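Local coordinates for phosphohistidine phosphatase sixA (Escherichia coli, PDB 1UJC), which removes the phosphate from phosphohistidine in the HPt domain of the ArcB sensor, within the multistep His-Asp phosphorelay, at residues 57-60 with 61-65; 35-38 with 39-43. All coordinates share one frame; numbering follows the deposited sequence.

Contact 1: 57-60 with 61-65; sequences EQTL and EEVGD. With CA (calcium ion), chain B.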
# COMPACT_ATOMS: atom_id res chain seq x y z
N GLU A 57 3.79 -9.29 0.85
CA GLU A 57 4.96 -9.49 0.00
C GLU A 57 4.58 -10.08 -1.36
O GLU A 57 5.14 -9.68 -2.38
CB GLU A 57 5.97 -10.39 0.72
CG GLU A 57 6.40 -9.86 2.08
CD GLU A 57 7.33 -10.79 2.84
OE1 GLU A 57 7.16 -12.02 2.74
OE2 GLU A 57 8.23 -10.29 3.55
N GLN A 58 3.64 -11.01 -1.38
CA GLN A 58 3.22 -11.63 -2.63
C GLN A 58 2.49 -10.61 -3.50
O GLN A 58 2.62 -10.62 -4.72
CB GLN A 58 2.33 -12.83 -2.37
CG GLN A 58 2.34 -13.83 -3.52
CD GLN A 58 1.37 -14.96 -3.33
OE1 GLN A 58 1.01 -15.31 -2.20
NE2 GLN A 58 0.94 -15.57 -4.43
N THR A 59 1.70 -9.75 -2.87
CA THR A 59 0.99 -8.72 -3.60
C THR A 59 2.05 -7.85 -4.28
O THR A 59 1.90 -7.46 -5.44
CB THR A 59 0.14 -7.85 -2.66
OG1 THR A 59 -0.94 -8.64 -2.13
CG2 THR A 59 -0.43 -6.66 -3.41
N LEU A 60 3.13 -7.58 -3.55
CA LEU A 60 4.24 -6.77 -4.06
C LEU A 60 4.87 -7.46 -5.27
O LEU A 60 5.15 -6.81 -6.28
CB LEU A 60 5.30 -6.60 -2.97
CG LEU A 60 6.28 -5.42 -3.03
CD1 LEU A 60 7.56 -5.82 -2.31
CD2 LEU A 60 6.60 -5.02 -4.46
N GLU A 61 5.11 -8.77 -5.16
CA GLU A 61 5.70 -9.53 -6.26
C GLU A 61 4.88 -9.33 -7.52
O GLU A 61 5.40 -8.93 -8.56
CB GLU A 61 5.70 -11.04 -5.97
CG GLU A 61 6.43 -11.51 -4.73
CD GLU A 61 6.25 -13.01 -4.49
OE1 GLU A 61 6.66 -13.49 -3.42
OE2 GLU A 61 5.69 -13.71 -5.39
N GLU A 62 3.59 -9.61 -7.40
CA GLU A 62 2.65 -9.50 -8.51
C GLU A 62 2.66 -8.11 -9.14
O GLU A 62 2.71 -7.98 -10.36
CB GLU A 62 1.24 -9.86 -8.01
CG GLU A 62 1.10 -11.32 -7.61
CD GLU A 62 1.16 -12.27 -8.81
OE1 GLU A 62 1.80 -13.34 -8.71
OE2 GLU A 62 0.55 -11.93 -9.84
N VAL A 63 2.62 -7.08 -8.30
CA VAL A 63 2.64 -5.71 -8.78
C VAL A 63 3.94 -5.43 -9.51
O VAL A 63 3.94 -4.87 -10.61
CB VAL A 63 2.49 -4.71 -7.62
CG1 VAL A 63 2.77 -3.30 -8.10
CG2 VAL A 63 1.08 -4.80 -7.05
N GLY A 64 5.05 -5.82 -8.89
CA GLY A 64 6.36 -5.60 -9.49
C GLY A 64 6.51 -6.26 -10.84
O GLY A 64 7.38 -5.89 -11.64
N ASP A 65 5.66 -7.24 -11.11
CA ASP A 65 5.69 -7.94 -12.39
C ASP A 65 5.07 -7.12 -13.50
O ASP A 65 5.36 -7.35 -14.66
CB ASP A 65 4.95 -9.28 -12.29
CG ASP A 65 5.81 -10.39 -11.70
OD1 ASP A 65 6.99 -10.13 -11.37
OD2 ASP A 65 5.30 -11.51 -11.59
CA CA B . 5.50 -7.89 -17.21
O HOH W 1 2.34 -14.82 -6.82
O HOH W 2 6.29 -10.40 -16.28
O HOH W 3 8.06 -6.88 -16.48
O HOH W 4 4.33 -9.98 -18.66
O HOH W 5 3.12 -9.02 -16.38
O HOH W 6 4.86 -5.15 -17.19
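Gln58 and Glu62, one turn apart on helix 54-66, are joined twice, once through the backbone and once through a water. Four successive i to i+4 bonds run through these two turns. The one from Glu62 N to Gln58 O is almost straight at the hydrogen, 177°, and the shortest takes Gly64 N to Leu60 O at 2.8 Å. The water lies between the side-chain ends: it accepts from Gln58 NE2 (2.9 Å) and donates to Glu62 OE1 (2.5 Å). Chi1 of Glu62 (-67°) sets CG against Gln58 O, and the bend at chi2 (-70°) then brings the carboxylate to the water. Both polar ends have further partners on and before helix 25-40: Gln58 OE1 accepts from Leu23 N, and Glu62 OE2 forms a salt bridge with Arg32. Helix 54-66 is the connecting helix of a beta-alpha-beta unit between strands 47-50 and 74-75, in the histidine phosphatase fold. Among the van der Waals contacts, the extended chain of Glu61 runs back along the helix surface, its CG 3.2 Å from Glu57 O and its OE2 3.8 Å from Gln58 CG. Val63 CG2 lies 3.2 Å from Thr59 O, both residues being buried; Leu60 packs on strands 47-50 and 102-107. Near the helix end, Asp65 O binds the calcium ion at 2.6 Å, and five waters complete the six ligands found around the metal.

Contact 2: 35-38 with 39-43; sequences ANWL and KGQKV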
# COMPACT_ATOMS: atom_id res chain seq x y z
N ALA A 35 -1.90 -2.88 -10.67
CA ALA A 35 -0.53 -2.53 -11.02
C ALA A 35 -0.49 -1.92 -12.42
O ALA A 35 0.13 -0.88 -12.64
CB ALA A 35 0.36 -3.76 -10.97
N ASN A 36 -1.17 -2.57 -13.37
CA ASN A 36 -1.20 -2.07 -14.73
C ASN A 36 -1.93 -0.74 -14.81
O ASN A 36 -1.55 0.14 -15.59
CB ASN A 36 -1.87 -3.09 -15.66
CG ASN A 36 -0.99 -4.31 -15.92
OD1 ASN A 36 0.21 -4.18 -16.19
ND2 ASN A 36 -1.58 -5.50 -15.85
N TRP A 37 -2.96 -0.57 -13.99
CA TRP A 37 -3.70 0.69 -13.99
C TRP A 37 -2.75 1.81 -13.58
O TRP A 37 -2.71 2.87 -14.22
CB TRP A 37 -4.88 0.62 -13.02
CG TRP A 37 -5.64 1.90 -12.98
CD1 TRP A 37 -6.50 2.38 -13.92
CD2 TRP A 37 -5.56 2.90 -11.96
NE1 TRP A 37 -6.95 3.63 -13.57
CE2 TRP A 37 -6.39 3.97 -12.37
CE3 TRP A 37 -4.85 3.01 -10.75
CZ2 TRP A 37 -6.53 5.13 -11.61
CZ3 TRP A 37 -5.00 4.16 -10.00
CH2 TRP A 37 -5.83 5.21 -10.43
N LEU A 38 -1.97 1.58 -12.53
CA LEU A 38 -1.01 2.57 -12.06
C LEU A 38 0.00 2.86 -13.15
O LEU A 38 0.39 4.01 -13.35
CB LEU A 38 -0.28 2.06 -10.81
CG LEU A 38 -1.04 2.12 -9.49
CD1 LEU A 38 -0.15 1.58 -8.38
CD2 LEU A 38 -1.44 3.57 -9.18
N LYS A 39 0.43 1.82 -13.85
CA LYS A 39 1.39 1.96 -14.93
C LYS A 39 0.80 2.88 -16.00
O LYS A 39 1.48 3.72 -16.57
CB LYS A 39 1.71 0.59 -15.53
CG LYS A 39 2.56 0.61 -16.78
CD LYS A 39 2.78 -0.81 -17.29
CE LYS A 39 3.58 -0.84 -18.57
NZ LYS A 39 3.78 -2.25 -19.04
N GLY A 40 -0.49 2.70 -16.26
CA GLY A 40 -1.17 3.53 -17.24
C GLY A 40 -1.32 4.96 -16.76
O GLY A 40 -1.54 5.86 -17.56
N GLN A 41 -1.20 5.17 -15.46
CA GLN A 41 -1.33 6.50 -14.89
C GLN A 41 -0.01 7.25 -14.87
O GLN A 41 0.09 8.34 -14.31
CB GLN A 41 -1.90 6.42 -13.47
CG GLN A 41 -3.36 5.95 -13.43
CD GLN A 41 -4.32 6.98 -13.98
OE1 GLN A 41 -4.42 8.09 -13.47
NE2 GLN A 41 -5.04 6.61 -15.04
N LYS A 42 1.01 6.67 -15.49
CA LYS A 42 2.33 7.28 -15.53
C LYS A 42 2.88 7.42 -14.13
O LYS A 42 3.51 8.42 -13.79
CB LYS A 42 2.24 8.66 -16.20
CG LYS A 42 2.27 8.67 -17.73
CD LYS A 42 1.29 7.69 -18.36
CE LYS A 42 1.94 6.34 -18.63
NZ LYS A 42 3.13 6.48 -19.51
N VAL A 43 2.62 6.40 -13.31
CA VAL A 43 3.08 6.37 -11.93
C VAL A 43 4.49 5.79 -11.88
O VAL A 43 4.75 4.72 -12.44
CB VAL A 43 2.15 5.51 -11.05
CG1 VAL A 43 2.65 5.50 -9.62
CG2 VAL A 43 0.73 6.06 -11.12
O HOH W 7 -4.41 3.79 -16.15
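Leu38 O is gripped by two backbone N-H groups that reach it from opposite faces of its carbonyl plane. Gln41 N, at 2.9 Å, sits well above that plane, 71° out of it; Val43 N, at 3.3 Å, is tilted out by only 24°. Just before this point the helix is still regular, with Lys39 N bonded to Ala35 O and Gly40 N to Asn36 O. The Val43 bond, together with Lys42 N to Lys39 O, makes a Schellman motif that ends helix 25-40, and Lys42 takes the positive phi of its C-prime position. Trp37 O is the other shared acceptor: it takes a weak bond from Gln41 N and a hydrogen bond from a water at 2.7 Å, and that same water accepts from Gln41 NE2. The side chain of Gln41 folds back over the indole, bent at chi2 (-70°). Its CG makes a CH-pi contact 3.8 Å from the centroid of the six-membered ring, and its amide is stacked nearly parallel to the ring, with CD 3.7 Å from Trp37 CZ2. Trp148, from strand 144-150, meets the same indole at about a right angle. Past the C-prime residue, Val43 points its CG2 at Leu38, 3.8 Å from CD2, and Leu38 in turn packs on Leu67 beyond helix 54-66.

Overall arrangement
Going along the chain from strand 2-7, contact 2 comes first: it closes the last turn of helix 25-40 and releases the chain toward strand 47-50. Contact 1 follows on the next helix, 54-66, which leads on to strand 74-75. The two are in series, neither nested nor crossed, and each spans consecutive residues, so neither closes a long loop. They meet in space where the helices pack, with Val63 CA 3.7 Å from Ala35 CB. Arg32 of helix 25-40 adds a further tie between the helices, a salt bridge to Asp65. The calcium ion sits by this shared end, held by 61-65 and about 6 Å from the nearest side-chain atom of Lys39.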